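Local atomic coordinates of copper-transporting ATPase RAN1 (PDB entry 3DXS), a protein that probably moves copper across membranes at the cost of ATP, with an amino-terminal domain that binds metal through a CxxC motif. Residues I4-T9 and A42-D47. The protein carries 1 engineered substitution. Sequence-based numbering, arbitrary orientation.
Sequences IQVGVT and ADVVFD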
ATOM      1  N   ILE A   4       4.496  -6.934  -2.624  1.00  8.70           N
ATOM      2  CA  ILE A   4       3.087  -7.135  -3.053  1.00  8.71           C
ATOM      3  C   ILE A   4       2.575  -5.956  -3.863  1.00  8.41           C
ATOM      4  O   ILE A   4       3.015  -4.822  -3.712  1.00  8.78           O
ATOM      5  CB  ILE A   4       2.109  -7.421  -1.887  1.00  8.79           C
ATOM      6  CG1 ILE A   4       2.176  -6.324  -0.810  1.00  8.29           C
ATOM      7  CG2 ILE A   4       2.376  -8.789  -1.326  1.00  9.90           C
ATOM      8  CD1 ILE A   4       1.264  -6.535   0.370  1.00  7.68           C
ATOM      9  N   GLN A   5       1.642  -6.284  -4.740  1.00  8.44           N
ATOM     10  CA  GLN A   5       0.898  -5.312  -5.531  1.00  8.24           C
ATOM     11  C   GLN A   5      -0.502  -5.217  -4.983  1.00  8.47           C
ATOM     12  O   GLN A   5      -1.276  -6.159  -5.041  1.00  8.70           O
ATOM     13  CB  GLN A   5       0.865  -5.745  -7.003  1.00  8.38           C
ATOM     14  CG  GLN A   5       2.243  -5.948  -7.590  1.00  7.83           C
ATOM     15  CD  GLN A   5       2.241  -6.562  -8.986  1.00  9.33           C
ATOM     16  OE1 GLN A   5       1.191  -6.926  -9.527  1.00 10.28           O
ATOM     17  NE2 GLN A   5       3.430  -6.678  -9.577  1.00  7.55           N
ATOM     18  N   VAL A   6      -0.792  -4.067  -4.396  1.00  8.45           N
ATOM     19  CA  VAL A   6      -2.076  -3.822  -3.744  1.00  8.43           C
ATOM     20  C   VAL A   6      -2.963  -2.962  -4.618  1.00  8.24           C
ATOM     21  O   VAL A   6      -2.547  -1.952  -5.175  1.00  8.80           O
ATOM     22  CB  VAL A   6      -1.876  -3.129  -2.368  1.00  8.25           C
ATOM     23  CG1 VAL A   6      -3.167  -3.110  -1.583  1.00  8.21           C
ATOM     24  CG2 VAL A   6      -0.787  -3.821  -1.568  1.00  8.72           C
ATOM     25  N   GLY A   7      -4.205  -3.388  -4.737  1.00  8.80           N
ATOM     26  CA  GLY A   7      -5.220  -2.593  -5.417  1.00  8.94           C
ATOM     27  C   GLY A   7      -5.805  -1.608  -4.431  1.00  8.93           C
ATOM     28  O   GLY A   7      -6.074  -1.938  -3.282  1.00  8.96           O
ATOM     29  N   VAL A   8      -5.966  -0.381  -4.902  1.00  9.28           N
ATOM     30  CA  VAL A   8      -6.546   0.694  -4.108  1.00  9.78           C
ATOM     31  C   VAL A   8      -7.596   1.451  -4.904  1.00 10.11           C
ATOM     32  O   VAL A   8      -7.340   1.892  -6.025  1.00 11.08           O
ATOM     33  CB  VAL A   8      -5.462   1.688  -3.666  1.00  9.48           C
ATOM     34  CG1 VAL A   8      -6.054   2.749  -2.724  1.00 10.28           C
ATOM     35  CG2 VAL A   8      -4.261   0.945  -3.035  1.00  9.55           C
ATOM     36  N   THR A   9      -8.777   1.572  -4.312  1.00 10.46           N
ATOM     37  CA  THR A   9      -9.820   2.376  -4.946  0.50 10.41           C
ATOM     38  C   THR A   9     -10.161   3.609  -4.128  1.00 10.50           C
ATOM     39  O   THR A   9     -10.125   3.633  -2.901  1.00 10.74           O
ATOM     40  CB  THR A   9     -11.062   1.547  -5.343  0.50 10.48           C
ATOM     41  OG1 THR A   9     -11.709   1.015  -4.183  0.50 10.86           O
ATOM     42  CG2 THR A   9     -10.657   0.413  -6.277  0.50  9.94           C
ATOM     43  N   ALA A  42      -0.756   0.264  -5.405  1.00  7.68           N
ATOM     44  CA  ALA A  42       0.300   0.538  -4.441  1.00  7.55           C
ATOM     45  C   ALA A  42       1.176  -0.693  -4.300  1.00  7.74           C
ATOM     46  O   ALA A  42       0.730  -1.758  -3.875  1.00  8.17           O
ATOM     47  CB  ALA A  42      -0.300   0.947  -3.069  1.00  7.27           C
ATOM     48  N   ASP A  43       2.420  -0.513  -4.686  1.00  8.49           N
ATOM     49  CA  ASP A  43       3.421  -1.574  -4.652  1.00  8.58           C
ATOM     50  C   ASP A  43       4.277  -1.423  -3.407  1.00  8.36           C
ATOM     51  O   ASP A  43       4.907  -0.398  -3.169  1.00  9.39           O
ATOM     52  CB  ASP A  43       4.255  -1.546  -5.924  1.00  8.84           C
ATOM     53  CG  ASP A  43       3.450  -1.926  -7.134  1.00  9.14           C
ATOM     54  OD1 ASP A  43       2.307  -2.373  -6.950  1.00 10.02           O
ATOM     55  OD2 ASP A  43       3.961  -1.766  -8.262  1.00 11.58           O
ATOM     56  N   VAL A  44       4.264  -2.466  -2.596  1.00  8.13           N
ATOM     57  CA  VAL A  44       4.850  -2.411  -1.253  1.00  7.91           C
ATOM     58  C   VAL A  44       5.873  -3.502  -0.987  1.00  7.82           C
ATOM     59  O   VAL A  44       5.612  -4.698  -1.107  1.00  7.79           O
ATOM     60  CB  VAL A  44       3.732  -2.462  -0.168  1.00  7.61           C
ATOM     61  CG1 VAL A  44       4.310  -2.260   1.222  1.00  7.91           C
ATOM     62  CG2 VAL A  44       2.638  -1.418  -0.458  1.00  8.09           C
ATOM     63  N   VAL A  45       7.047  -3.030  -0.615  1.00  7.57           N
ATOM     64  CA  VAL A  45       8.170  -3.876  -0.193  1.00  8.02           C
ATOM     65  C   VAL A  45       8.214  -3.862   1.326  1.00  8.03           C
ATOM     66  O   VAL A  45       8.263  -2.804   1.938  1.00  7.94           O
ATOM     67  CB  VAL A  45       9.501  -3.385  -0.774  1.00  8.03           C
ATOM     68  CG1 VAL A  45      10.637  -4.254  -0.276  1.00  8.47           C
ATOM     69  CG2 VAL A  45       9.458  -3.386  -2.318  1.00  8.05           C
ATOM     70  N   PHE A  46       8.124  -5.044   1.918  1.00  8.26           N
ATOM     71  CA  PHE A  46       7.955  -5.155   3.370  1.00  8.51           C
ATOM     72  C   PHE A  46       8.662  -6.372   3.950  1.00  8.60           C
ATOM     73  O   PHE A  46       8.929  -7.349   3.263  1.00  8.08           O
ATOM     74  CB  PHE A  46       6.458  -5.208   3.744  1.00  8.26           C
ATOM     75  CG  PHE A  46       5.752  -6.489   3.309  1.00  9.67           C
ATOM     76  CD1 PHE A  46       5.273  -6.623   2.027  1.00  9.69           C
ATOM     77  CD2 PHE A  46       5.573  -7.544   4.179  1.00  9.95           C
ATOM     78  CE1 PHE A  46       4.647  -7.791   1.625  1.00 10.67           C
ATOM     79  CE2 PHE A  46       4.933  -8.701   3.784  1.00 10.21           C
ATOM     80  CZ  PHE A  46       4.473  -8.821   2.508  1.00 11.45           C
ATOM     81  N   ASP A  47       8.930  -6.258   5.237  1.00  8.85           N
ATOM     82  CA  ASP A  47       9.563  -7.324   6.035  1.00  9.64           C
ATOM     83  C   ASP A  47       8.466  -8.142   6.721  1.00  9.70           C
ATOM     84  O   ASP A  47       7.829  -7.646   7.649  1.00  9.64           O
ATOM     85  CB  ASP A  47      10.491  -6.703   7.091  1.00  9.64           C
ATOM     86  CG  ASP A  47      11.040  -7.718   8.076  1.00 10.82           C
ATOM     87  OD1 ASP A  47      10.742  -8.918   7.945  1.00 12.12           O
ATOM     88  OD2 ASP A  47      11.767  -7.297   8.996  1.00 13.63           O
TER
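I4 O accepts a backbone hydrogen bond from V44 N, 2.9 Å away. D43 CA adds a CA-H...O contact to I4 O at 3.4 Å. I4 N returns a bond to V44 O. V6 and A42 make the second such pair, with V6 N 2.8 Å from A42 O. Q5 and D43 face each other between them as a non-hydrogen-bonded pair, so the ladder is regular antiparallel.

I4, V6, V8, A42, V44 and F46 share the apolar face. I4 CG1 sits between the backbone N and the carbonyl carbon (chi1 55°) and lies 3.8 Å from F46 CE1. The two side chains cross at about a right angle. V8 CG2 reaches A42 CB at 4.0 Å. On the other face Q5 and D43 run side by side, with D43 OD1 3.6 Å from Q5 CG. D43 OD1 forms a salt bridge with R41, and Q5 NE2 hydrogen-bonds to E73.

These are the two central strands of the ferredoxin-like heavy-metal-associated domain. Strand 66-72 flanks I4-T9, strand 30-36 flanks A42-F46, and helix 53-63 packs on I4, V6 and F46.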